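PDB 1QSD: tubulin-specific chaperone A, which binds beta-tubulin as a post-chaperonin cofactor and takes part in an early step of the tubulin folding pathway. Local coordinates for residues H33-K36 / L37-K41; S42-P45 / Y46-K49. All coordinates share one frame; numbering follows the deposited sequence.

Interaction 1. Residues H33-K36 / L37-K41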
loop_
_atom_site.group_PDB
_atom_site.type_symbol
_atom_site.label_atom_id
_atom_site.label_comp_id
_atom_site.label_asym_id
_atom_site.label_seq_id
_atom_site.Cartn_x
_atom_site.Cartn_y
_atom_site.Cartn_z
ATOM N N HIS A 33 -4.955 -10.192 -12.150
ATOM C CA HIS A 33 -6.315 -9.779 -12.432
ATOM C C HIS A 33 -6.449 -9.046 -13.763
ATOM O O HIS A 33 -7.356 -9.341 -14.541
ATOM C CB HIS A 33 -6.859 -8.915 -11.298
ATOM C CG HIS A 33 -8.319 -8.602 -11.436
ATOM N ND1 HIS A 33 -9.200 -9.438 -12.090
ATOM C CD2 HIS A 33 -9.050 -7.559 -10.983
ATOM C CE1 HIS A 33 -10.418 -8.925 -12.028
ATOM N NE2 HIS A 33 -10.354 -7.782 -11.365
ATOM N N VAL A 34 -5.568 -8.079 -14.004
ATOM C CA VAL A 34 -5.578 -7.315 -15.249
ATOM C C VAL A 34 -5.294 -8.244 -16.428
ATOM O O VAL A 34 -5.889 -8.090 -17.503
ATOM C CB VAL A 34 -4.520 -6.182 -15.229
ATOM C CG1 VAL A 34 -4.373 -5.562 -16.610
ATOM C CG2 VAL A 34 -4.929 -5.110 -14.234
ATOM N N ALA A 35 -4.394 -9.210 -16.207
ATOM C CA ALA A 35 -4.008 -10.188 -17.228
ATOM C C ALA A 35 -5.229 -10.954 -17.740
ATOM O O ALA A 35 -5.428 -11.073 -18.956
ATOM C CB ALA A 35 -2.970 -11.150 -16.673
ATOM N N LYS A 36 -6.051 -11.436 -16.806
ATOM C CA LYS A 36 -7.268 -12.164 -17.130
ATOM C C LYS A 36 -8.261 -11.336 -17.922
ATOM O O LYS A 36 -8.863 -11.839 -18.865
ATOM C CB LYS A 36 -7.927 -12.717 -15.872
ATOM C CG LYS A 36 -7.394 -14.080 -15.493
ATOM C CD LYS A 36 -8.206 -14.714 -14.386
ATOM C CE LYS A 36 -7.805 -16.164 -14.157
ATOM N NZ LYS A 36 -8.487 -16.717 -12.943
ATOM N N LEU A 37 -8.445 -10.073 -17.560
ATOM C CA LEU A 37 -9.367 -9.218 -18.311
ATOM C C LEU A 37 -8.818 -8.842 -19.688
ATOM O O LEU A 37 -9.579 -8.545 -20.614
ATOM C CB LEU A 37 -9.653 -7.927 -17.560
ATOM C CG LEU A 37 -10.399 -8.061 -16.254
ATOM C CD1 LEU A 37 -10.628 -6.691 -15.668
ATOM C CD2 LEU A 37 -11.692 -8.759 -16.516
ATOM N N LYS A 38 -7.497 -8.763 -19.799
ATOM C CA LYS A 38 -6.859 -8.401 -21.060
ATOM C C LYS A 38 -6.921 -9.521 -22.109
ATOM O O LYS A 38 -7.023 -9.248 -23.295
ATOM C CB LYS A 38 -5.426 -7.967 -20.803
ATOM C CG LYS A 38 -4.960 -6.916 -21.743
ATOM C CD LYS A 38 -3.794 -6.194 -21.127
ATOM C CE LYS A 38 -3.180 -5.218 -22.119
ATOM N NZ LYS A 38 -2.140 -4.356 -21.473
ATOM N N GLU A 39 -6.865 -10.770 -21.666
ATOM C CA GLU A 39 -6.947 -11.920 -22.567
ATOM C C GLU A 39 -8.370 -12.098 -23.120
ATOM O O GLU A 39 -8.564 -12.442 -24.283
ATOM C CB GLU A 39 -6.495 -13.186 -21.843
ATOM C CG GLU A 39 -5.028 -13.145 -21.412
ATOM C CD GLU A 39 -4.596 -14.414 -20.688
ATOM O OE1 GLU A 39 -3.916 -14.302 -19.638
ATOM O OE2 GLU A 39 -4.939 -15.522 -21.171
ATOM N N ASP A 40 -9.364 -11.833 -22.284
ATOM C CA ASP A 40 -10.752 -11.947 -22.679
ATOM C C ASP A 40 -11.138 -10.746 -23.571
ATOM O O ASP A 40 -11.348 -9.626 -23.116
ATOM C CB ASP A 40 -11.636 -12.033 -21.426
ATOM C CG ASP A 40 -13.054 -12.428 -21.735
ATOM O OD1 ASP A 40 -13.770 -12.883 -20.825
ATOM O OD2 ASP A 40 -13.462 -12.303 -22.899
ATOM N N LYS A 41 -11.257 -10.990 -24.858
ATOM C CA LYS A 41 -11.621 -9.924 -25.773
ATOM C C LYS A 41 -13.092 -9.525 -25.685
ATOM O O LYS A 41 -13.500 -8.565 -26.320
ATOM C CB LYS A 41 -11.264 -10.292 -27.221
ATOM C CG LYS A 41 -9.858 -9.935 -27.612
ATOM C CD LYS A 41 -8.877 -10.659 -26.740
ATOM C CE LYS A 41 -7.468 -10.153 -26.974
ATOM N NZ LYS A 41 -6.496 -10.961 -26.172
#

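Interaction 2. Residues S42-P45 / Y46-K49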
loop_
_atom_site.group_PDB
_atom_site.type_symbol
_atom_site.label_atom_id
_atom_site.label_comp_id
_atom_site.label_asym_id
_atom_site.label_seq_id
_atom_site.Cartn_x
_atom_site.Cartn_y
_atom_site.Cartn_z
ATOM N N SER A 42 -13.907 -10.286 -24.965
ATOM C CA SER A 42 -15.320 -9.912 -24.838
ATOM C C SER A 42 -15.478 -8.731 -23.848
ATOM O O SER A 42 -16.516 -8.055 -23.830
ATOM C CB SER A 42 -16.161 -11.104 -24.354
ATOM O OG SER A 42 -16.033 -11.321 -22.947
ATOM N N VAL A 43 -14.442 -8.485 -23.039
ATOM C CA VAL A 43 -14.461 -7.415 -22.033
ATOM C C VAL A 43 -14.440 -5.983 -22.570
ATOM O O VAL A 43 -13.634 -5.589 -23.415
ATOM C CB VAL A 43 -13.363 -7.605 -20.957
ATOM C CG1 VAL A 43 -13.321 -6.431 -20.018
ATOM C CG2 VAL A 43 -13.618 -8.889 -20.177
ATOM N N ASP A 44 -15.358 -5.198 -22.021
ATOM C CA ASP A 44 -15.544 -3.798 -22.374
ATOM C C ASP A 44 -14.290 -2.982 -22.046
ATOM O O ASP A 44 -13.821 -2.985 -20.913
ATOM C CB ASP A 44 -16.743 -3.256 -21.604
ATOM C CG ASP A 44 -16.988 -1.783 -21.874
ATOM O OD1 ASP A 44 -16.680 -0.954 -21.000
ATOM O OD2 ASP A 44 -17.467 -1.448 -22.974
ATOM N N PRO A 45 -13.764 -2.233 -23.017
ATOM C CA PRO A 45 -12.559 -1.412 -22.810
ATOM C C PRO A 45 -12.513 -0.580 -21.507
ATOM O O PRO A 45 -11.472 -0.460 -20.857
ATOM C CB PRO A 45 -12.511 -0.532 -24.070
ATOM C CG PRO A 45 -13.772 -0.834 -24.829
ATOM C CD PRO A 45 -14.169 -2.216 -24.426
ATOM N N TYR A 46 -13.661 -0.070 -21.105
ATOM C CA TYR A 46 -13.756 0.708 -19.898
ATOM C C TYR A 46 -13.545 -0.152 -18.634
ATOM O O TYR A 46 -12.876 0.269 -17.704
ATOM C CB TYR A 46 -15.097 1.453 -19.869
ATOM C CG TYR A 46 -15.286 2.291 -18.633
ATOM C CD1 TYR A 46 -14.404 3.334 -18.334
ATOM C CD2 TYR A 46 -16.288 1.977 -17.705
ATOM C CE1 TYR A 46 -14.505 4.035 -17.139
ATOM C CE2 TYR A 46 -16.401 2.664 -16.517
ATOM C CZ TYR A 46 -15.513 3.685 -16.235
ATOM O OH TYR A 46 -15.641 4.346 -15.045
ATOM N N ASP A 47 -14.050 -1.371 -18.598
ATOM C CA ASP A 47 -13.833 -2.182 -17.401
ATOM C C ASP A 47 -12.368 -2.564 -17.273
ATOM O O ASP A 47 -11.833 -2.642 -16.167
ATOM C CB ASP A 47 -14.692 -3.439 -17.411
ATOM C CG ASP A 47 -16.166 -3.132 -17.250
ATOM O OD1 ASP A 47 -16.999 -3.755 -17.958
ATOM O OD2 ASP A 47 -16.492 -2.269 -16.416
ATOM N N LEU A 48 -11.731 -2.850 -18.404
ATOM C CA LEU A 48 -10.317 -3.201 -18.379
ATOM C C LEU A 48 -9.540 -1.958 -17.902
ATOM O O LEU A 48 -8.698 -2.033 -17.010
ATOM C CB LEU A 48 -9.850 -3.631 -19.783
ATOM C CG LEU A 48 -8.347 -3.679 -20.045
ATOM C CD1 LEU A 48 -7.671 -4.739 -19.204
ATOM C CD2 LEU A 48 -8.126 -3.934 -21.518
ATOM N N LYS A 49 -9.874 -0.811 -18.476
ATOM C CA LYS A 49 -9.210 0.448 -18.150
ATOM C C LYS A 49 -9.305 0.807 -16.646
ATOM O O LYS A 49 -8.321 1.244 -16.044
ATOM C CB LYS A 49 -9.769 1.551 -19.041
ATOM C CG LYS A 49 -8.999 2.813 -19.039
ATOM C CD LYS A 49 -7.607 2.628 -19.562
ATOM C CE LYS A 49 -6.630 2.187 -18.477
ATOM N NZ LYS A 49 -5.259 1.973 -19.020
HETATM O O HOH W 1 -17.081 -5.779 -19.927
#

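Interaction 1. Residues H33-K36 / L37-K41
The carbonyl oxygen of Val34 accepts the shortest of the backbone bonds here, from Lys38 N at 2.9 Å, in the last turns of helix 5-39, the first long helix of this helical-bundle cofactor. The same i to i+4 pattern brings Leu37 N to His33 O at 3.3 Å, and Glu39 N to Ala35 O at 3.1 Å. It frays at the end: Asp40 N reaches Lys36 O only weakly, at 3.5 Å, and Asp40 is the first residue to leave helical backbone angles. On the buried side Leu37 holds CG anti to its carbonyl carbon (chi1 -66°), beside the backbone N. From there CD1 lies over one face of the His33 imidazole, 4.3 Å from CE1. Leu37 also packs on Leu48 and Gln51 of helix 45-81 and on Ile8 of the second subunit. The extended chain of Lys38 carries NZ to a salt bridge with Glu52 of helix 45-81. Glu39 runs out extended along the exposed side, its CG lying 3.2 Å from Ala35 O. Beyond the last turn, Lys41 folds back at chi2 (61°), and its NZ donates to Glu39 O at 3.2 Å from above the carbonyl plane.

Interaction 2. Residues S42-P45 / Y46-K49
Asp44 lays its carboxylate beside the start of the Tyr46 side chain, with OD1 3.1 Å from Tyr46 CB and the carboxylate and ring planes 70° apart. This is the N-cap of helix 45-81: the same OD1 takes a weak bond from Tyr46 N, also at 3.1 Å. With CG anti to the backbone N of Asp44 (chi1 178°), the carboxylate swings beside its own carbonyl carbon and over the first turn. Charge at this spot would probably interact favourably with the positive end of the helix dipole. The main-chain oxygen of Asp44 is gripped twice, by Leu48 N at 3.3 Å with a nearly straight N-H (164°) and, weakly, by Asp47 N. Pro45, whose ring nitrogen has no hydrogen to give, fills the first helical position, and its carbonyl receives Lys49 N at 2.9 Å. A water links Asp44 N, from which it accepts, to Asp47 OD1, to which it donates. The two carboxylates stand close, OD1 of Asp44 lying 4.1 Å from OD1 of Asp47, a proximity probably eased by the salt bridge from Asp47 OD2 to Lys9 of the second subunit. One residue before the cap, Val43 crosses Asp47 at about a right angle, its CG1 4.2 Å from Asp47 CB. Val43 rests on Leu37 of helix 5-39 and also meets Ile8 of the second subunit, so the start of helix 45-81 packs against both the preceding helix and the second subunit.

How the interactions relate
From the N terminus, helix 5-39 runs to its end in interaction 1, the chain turns through a short loop, and interaction 2 starts helix 45-81. The two contacts are in series, neither nesting nor crossing, with centres about 9 Å apart: one finishes a helix and the other begins the next, so together they form the hairpin turn at one end of the chain. They meet through packing, where Leu48 CD1 lies 4.1 Å from Lys38 N and Val43 CB lies 3.9 Å from Leu37 O. In the loop, Asp40 OD2 and Ser42 OG are hydrogen-bonded, linking the end of interaction 1 to the start of interaction 2. Both interactions meet the same residue of the second subunit, so the turn contributes to the dimer contact.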